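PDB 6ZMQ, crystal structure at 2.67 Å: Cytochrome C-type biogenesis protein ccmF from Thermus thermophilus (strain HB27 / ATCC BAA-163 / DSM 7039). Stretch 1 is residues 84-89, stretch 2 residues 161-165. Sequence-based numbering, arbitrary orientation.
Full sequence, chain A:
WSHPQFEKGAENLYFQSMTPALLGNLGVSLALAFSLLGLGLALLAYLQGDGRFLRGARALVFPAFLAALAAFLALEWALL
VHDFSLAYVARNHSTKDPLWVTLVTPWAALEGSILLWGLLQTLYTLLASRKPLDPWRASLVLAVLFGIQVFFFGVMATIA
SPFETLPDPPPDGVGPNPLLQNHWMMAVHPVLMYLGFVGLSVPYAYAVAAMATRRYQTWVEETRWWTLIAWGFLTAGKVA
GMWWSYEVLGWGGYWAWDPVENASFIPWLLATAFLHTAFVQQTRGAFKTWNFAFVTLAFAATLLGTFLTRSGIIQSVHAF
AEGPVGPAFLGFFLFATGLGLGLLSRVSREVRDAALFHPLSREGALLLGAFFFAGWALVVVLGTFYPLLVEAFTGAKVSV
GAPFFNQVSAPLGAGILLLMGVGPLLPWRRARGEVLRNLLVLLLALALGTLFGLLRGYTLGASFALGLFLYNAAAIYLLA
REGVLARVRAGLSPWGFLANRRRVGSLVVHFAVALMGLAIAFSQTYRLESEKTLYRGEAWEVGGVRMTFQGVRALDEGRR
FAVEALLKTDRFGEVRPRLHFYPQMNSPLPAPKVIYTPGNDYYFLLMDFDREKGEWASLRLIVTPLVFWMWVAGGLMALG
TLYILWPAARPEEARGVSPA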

# COMPACT_ATOMS: atom_id res chain seq x y z
N PHE A 84 27.19 -14.87 -13.23
CA PHE A 84 26.67 -15.81 -12.25
C PHE A 84 27.57 -15.90 -11.02
O PHE A 84 27.38 -16.77 -10.17
CB PHE A 84 26.50 -17.19 -12.90
CG PHE A 84 25.11 -17.46 -13.42
CD1 PHE A 84 24.40 -16.48 -14.12
CD2 PHE A 84 24.53 -18.71 -13.26
CE1 PHE A 84 23.13 -16.74 -14.61
CE2 PHE A 84 23.26 -18.98 -13.75
CZ PHE A 84 22.56 -18.00 -14.43
N SER A 85 28.55 -14.99 -10.91
CA SER A 85 29.52 -15.01 -9.83
C SER A 85 29.00 -14.36 -8.56
O SER A 85 29.39 -14.75 -7.46
CB SER A 85 30.83 -14.34 -10.27
OG SER A 85 30.66 -12.95 -10.47
N LEU A 86 28.13 -13.36 -8.68
CA LEU A 86 27.54 -12.75 -7.50
C LEU A 86 26.47 -13.68 -6.93
O LEU A 86 25.83 -14.44 -7.67
CB LEU A 86 26.93 -11.40 -7.84
CG LEU A 86 27.75 -10.42 -8.66
CD1 LEU A 86 26.82 -9.54 -9.46
CD2 LEU A 86 28.57 -9.57 -7.74
N ALA A 87 26.30 -13.62 -5.61
CA ALA A 87 25.40 -14.55 -4.92
C ALA A 87 23.94 -14.24 -5.24
O ALA A 87 23.12 -15.16 -5.39
CB ALA A 87 25.64 -14.50 -3.42
N TYR A 88 23.59 -12.95 -5.33
CA TYR A 88 22.21 -12.52 -5.54
C TYR A 88 21.70 -12.93 -6.92
O TYR A 88 20.55 -13.38 -7.05
CB TYR A 88 22.13 -11.01 -5.35
CG TYR A 88 20.74 -10.41 -5.41
CD1 TYR A 88 19.74 -10.85 -4.55
CD2 TYR A 88 20.44 -9.39 -6.32
CE1 TYR A 88 18.47 -10.29 -4.59
CE2 TYR A 88 19.17 -8.84 -6.37
CZ TYR A 88 18.19 -9.29 -5.51
OH TYR A 88 16.93 -8.75 -5.54
N VAL A 89 22.54 -12.84 -7.95
CA VAL A 89 22.10 -13.20 -9.29
C VAL A 89 22.13 -14.72 -9.49
O VAL A 89 21.24 -15.28 -10.13
CB VAL A 89 22.93 -12.43 -10.35
CG1 VAL A 89 24.40 -12.63 -10.16
CG2 VAL A 89 22.50 -12.77 -11.79
N SER A 161 24.52 -7.33 1.60
CA SER A 161 25.03 -6.72 0.37
C SER A 161 24.56 -7.48 -0.86
O SER A 161 24.58 -8.71 -0.87
CB SER A 161 26.56 -6.64 0.41
OG SER A 161 27.08 -6.58 -0.91
N PRO A 162 24.09 -6.78 -1.90
CA PRO A 162 23.80 -7.45 -3.17
C PRO A 162 25.02 -8.01 -3.89
O PRO A 162 24.91 -9.04 -4.57
CB PRO A 162 23.11 -6.35 -3.99
CG PRO A 162 23.51 -5.08 -3.35
CD PRO A 162 23.65 -5.37 -1.90
N PHE A 163 26.19 -7.39 -3.75
CA PHE A 163 27.35 -7.73 -4.59
C PHE A 163 28.36 -8.60 -3.83
O PHE A 163 29.47 -8.19 -3.50
CB PHE A 163 27.99 -6.45 -5.11
CG PHE A 163 27.00 -5.48 -5.70
CD1 PHE A 163 26.35 -5.78 -6.89
CD2 PHE A 163 26.69 -4.30 -5.04
CE1 PHE A 163 25.42 -4.90 -7.43
CE2 PHE A 163 25.77 -3.42 -5.57
CZ PHE A 163 25.14 -3.72 -6.77
N GLU A 164 27.94 -9.84 -3.57
CA GLU A 164 28.80 -10.85 -2.95
C GLU A 164 29.50 -11.70 -4.01
O GLU A 164 29.55 -11.36 -5.19
CB GLU A 164 27.99 -11.73 -2.01
CG GLU A 164 28.38 -11.64 -0.55
CD GLU A 164 27.95 -12.87 0.24
OE1 GLU A 164 28.83 -13.57 0.78
OE2 GLU A 164 26.73 -13.15 0.31
N THR A 165 30.09 -12.81 -3.57
CA THR A 165 30.66 -13.81 -4.47
C THR A 165 30.43 -15.21 -3.88
O THR A 165 30.30 -16.19 -4.61
CB THR A 165 32.17 -13.62 -4.72
OG1 THR A 165 32.44 -12.27 -5.12
CG2 THR A 165 32.66 -14.57 -5.81

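This is a small packing contact without a single hydrogen bond across it, held by van der Waals touch and by two CA-H...O contacts between the backbones. The two stretches together bury 336 Å², and their touching parts run at 149° to each other, roughly antiparallel. The register agrees: Leu86 CA lies 4.5 Å from Thr165 CA, and at the other end Tyr88 CA lies 5.8 Å from Pro162 CA.

The backbones make two reciprocal CA-H...O contacts. Thr165 CA lies 3.4 Å from Ser85 O, with an angle of 151° at the hydrogen, and Leu86 CA lies 3.4 Å from Glu164 O, with an angle of 155°. Both angles are open enough for the CA hydrogen to point at the carbonyl oxygen, so each stretch offers one CA and one carbonyl. Such contacts are individually weak. Ser85 O also sits 3.3 Å from Thr165 O, but two acceptors cannot bond, and this proximity adds no attraction of its own. Nor does Ala87 N, 4.4 Å from Thr165 N, form a bond there.

Leu86 provides the main apolar contact. It occupies the N-cap position before the helix that begins at Ala87, and although its CA-to-CB bond points sideways, chi1 of -47° (m) and chi2 of 151° (t) place CD2 against the second stretch. Leu86 CD2 is 3.3 Å from Glu164 O, 3.8 Å from Phe163 CA and 4.1 Å from Phe163 CB. Phe163 directs its CA-to-CB bond away overall, yet CB still touches Leu86, and Leu86 CD2 lies at the edge of the phenyl ring, near its plane. A branched aliphatic side chain suits this buried place because its methyl can pack on backbone and side chain alike.

The helical residues complete the contact. The Ala87 methyl, CB, packs on Glu164 CB at 3.9 Å, and alanine adds no further side-chain atoms there, while the glutamate contributes aliphatic carbon here and its carboxylate makes no polar link to the first stretch. Tyr88 points its CA-to-CB bond toward the other stretch, bringing Tyr88 CB to 3.5 Å from Pro162 O. That oxygen lies oblique to the tyrosine ring, whose hydroxyl is hydrogen-bonded elsewhere in the structure.

Within the second stretch, weak hydrogen bonds accompany the turn: Phe163 N to Ser161 OG at 3.1 Å, with an N-H...acceptor angle of 135°, and Glu164 N to Pro162 O at 3.3 Å. Pro162, with its cyclic side chain, restricts the backbone at the same point.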